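Local coordinates for serine-rich Repeat Adhesion Glycoprotein (Srr1) (Streptococcus agalactiae, PDB 4MBO) that binds host fibrinogen as a streptococcal surface adhesin and probably promotes attachment of the bacterium to host tissue, at residues A48-S53 with N115-V120. Residues are numbered along the deposited sequence; the frame is centred on the assembly and turned at random.
Sequences AFSIAS and NIKARV
Phe49 and Ala118 face each other as a hydrogen-bonded antiparallel pair, their backbones joined both ways: Phe49 N donates to Ala118 O, and Ala118 N returns a straighter bond to Phe49 O at 2.9 Å, with an N-H...O angle of 170°. Two residues on, Ile51 and Ile116 repeat the pattern, each N-H reaching the other's carbonyl. A fifth backbone bond, Asn115 N to Ala52 O at 2.8 Å, follows beyond the isoleucines, although the donor there stands 31° out of the carbonyl plane. In the intervening non-hydrogen-bonded pairs, CA-H groups supplement the amides: Ala48 CA approaches Ala118 O and Ser50 CA approaches Ile116 O, both at 3.2 Å.

On the side of the sheet carrying Phe49, Ile51, Ile116 and Ala118, the contact is apolar. Phe49 CG sits between its own backbone N and carbonyl carbon (chi1 60°). The end of the ring comes near the other strand, with Phe49 CZ 3.4 Å from Ala118 CB. That methyl lies over one ring face in a CH-pi contact, 3.7 Å from the centroid and displaced toward CZ. Ile51 and Ile116 run side by side, Ile51 CG2 touching Ile116 CB at 3.8 Å.

These are the two central strands of a four-stranded antiparallel sheet in the bacterial Ig-type domain, and their apolar side turns into the domain core: Trp106 from strand 101-106 packs on Phe49, Ile51 and Ile116, while Phe60 meets the Phe49 ring edge-to-face.

The other side, bearing Ala48, Ser50, Lys117 and Arg119, is more polar. Ala48 CB lies over one face of the Arg119 guanidinium, offset toward its rim and 3.5 Å from NH1. Ser50 OG comes only loosely alongside Lys117 CG, at 4.0 Å.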
loop_
_atom_site.group_PDB
_atom_site.type_symbol
_atom_site.label_atom_id
_atom_site.label_comp_id
_atom_site.label_asym_id
_atom_site.label_seq_id
_atom_site.Cartn_x
_atom_site.Cartn_y
_atom_site.Cartn_z
ATOM N N ALA A 48 5.508 -25.908 1.456
ATOM C CA ALA A 48 6.643 -26.792 1.583
ATOM C C ALA A 48 6.445 -27.956 0.629
ATOM O O ALA A 48 5.308 -28.275 0.239
ATOM C CB ALA A 48 6.749 -27.303 3.009
ATOM N N PHE A 49 7.545 -28.594 0.270
ATOM C CA PHE A 49 7.531 -29.775 -0.591
ATOM C C PHE A 49 8.922 -30.418 -0.613
ATOM O O PHE A 49 9.882 -29.867 -0.056
ATOM C CB PHE A 49 7.124 -29.406 -2.046
ATOM C CG PHE A 49 8.036 -28.418 -2.706
ATOM C CD1 PHE A 49 9.182 -28.823 -3.386
ATOM C CD2 PHE A 49 7.745 -27.055 -2.651
ATOM C CE1 PHE A 49 10.028 -27.908 -3.987
ATOM C CE2 PHE A 49 8.604 -26.138 -3.234
ATOM C CZ PHE A 49 9.732 -26.559 -3.910
ATOM N N SER A 50 8.993 -31.592 -1.225
ATOM C CA SER A 50 10.224 -32.265 -1.522
ATOM C C SER A 50 10.322 -32.465 -3.029
ATOM O O SER A 50 9.304 -32.546 -3.726
ATOM C CB SER A 50 10.274 -33.645 -0.868
ATOM O OG SER A 50 10.350 -33.513 0.525
ATOM N N ILE A 51 11.554 -32.573 -3.531
ATOM C CA ILE A 51 11.779 -32.851 -4.954
ATOM C C ILE A 51 13.084 -33.668 -5.071
ATOM O O ILE A 51 14.108 -33.326 -4.449
ATOM C CB ILE A 51 11.751 -31.554 -5.816
ATOM C CG1 ILE A 51 11.819 -31.911 -7.296
ATOM C CG2 ILE A 51 12.867 -30.579 -5.446
ATOM C CD1 ILE A 51 11.401 -30.779 -8.201
ATOM N N ALA A 52 13.037 -34.782 -5.795
ATOM C CA ALA A 52 14.210 -35.670 -5.901
ATOM C C ALA A 52 15.441 -34.998 -6.491
ATOM O O ALA A 52 16.561 -35.153 -5.984
ATOM C CB ALA A 52 13.846 -36.904 -6.709
ATOM N N SER A 53 15.251 -34.292 -7.586
ATOM C CA SER A 53 16.347 -33.585 -8.199
ATOM C C SER A 53 15.813 -32.536 -9.142
ATOM O O SER A 53 14.681 -32.631 -9.610
ATOM C CB SER A 53 17.281 -34.543 -8.941
ATOM O OG SER A 53 16.726 -34.943 -10.175
ATOM N N ASN A 115 17.217 -35.229 -3.269
ATOM C CA ASN A 115 16.209 -35.169 -2.212
ATOM C C ASN A 115 16.221 -33.837 -1.485
ATOM O O ASN A 115 16.589 -33.738 -0.317
ATOM C CB ASN A 115 16.387 -36.331 -1.248
ATOM C CG ASN A 115 16.298 -37.674 -1.954
ATOM O OD1 ASN A 115 15.452 -37.882 -2.820
ATOM N ND2 ASN A 115 17.181 -38.581 -1.595
ATOM N N ILE A 116 15.821 -32.819 -2.225
ATOM C CA ILE A 116 15.753 -31.457 -1.757
ATOM C C ILE A 116 14.453 -31.217 -0.997
ATOM O O ILE A 116 13.392 -31.672 -1.407
ATOM C CB ILE A 116 15.769 -30.492 -2.964
ATOM C CG1 ILE A 116 17.118 -30.576 -3.688
ATOM C CG2 ILE A 116 15.483 -29.050 -2.529
ATOM C CD1 ILE A 116 17.106 -29.886 -5.026
ATOM N N LYS A 117 14.569 -30.507 0.120
ATOM C CA LYS A 117 13.415 -30.069 0.899
ATOM C C LYS A 117 13.302 -28.565 0.791
ATOM O O LYS A 117 14.301 -27.857 0.903
ATOM C CB LYS A 117 13.597 -30.463 2.347
ATOM C CG LYS A 117 13.501 -31.961 2.518
ATOM C CD LYS A 117 13.378 -32.353 3.965
ATOM C CE LYS A 117 14.632 -32.018 4.732
ATOM N NZ LYS A 117 15.827 -32.737 4.215
ATOM N N ALA A 118 12.089 -28.075 0.568
ATOM C CA ALA A 118 11.853 -26.658 0.463
ATOM C C ALA A 118 10.774 -26.282 1.466
ATOM O O ALA A 118 9.805 -26.999 1.639
ATOM C CB ALA A 118 11.430 -26.284 -0.959
ATOM N N ARG A 119 10.928 -25.134 2.126
ATOM C CA ARG A 119 9.940 -24.691 3.087
ATOM C C ARG A 119 10.035 -23.180 3.138
ATOM O O ARG A 119 11.120 -22.636 3.328
ATOM C CB ARG A 119 10.223 -25.282 4.479
ATOM C CG ARG A 119 9.172 -24.985 5.533
ATOM C CD ARG A 119 9.342 -25.849 6.792
ATOM N NE ARG A 119 9.305 -27.267 6.427
ATOM C CZ ARG A 119 8.185 -27.955 6.230
ATOM N NH1 ARG A 119 6.988 -27.397 6.471
ATOM N NH2 ARG A 119 8.252 -29.193 5.791
ATOM N N VAL A 120 8.894 -22.510 3.006
ATOM C CA VAL A 120 8.848 -21.065 2.979
ATOM C C VAL A 120 7.655 -20.501 3.747
ATOM O O VAL A 120 6.546 -21.090 3.726
ATOM C CB VAL A 120 8.700 -20.586 1.504
ATOM C CG1 VAL A 120 8.502 -19.065 1.410
ATOM C CG2 VAL A 120 9.901 -21.013 0.679
#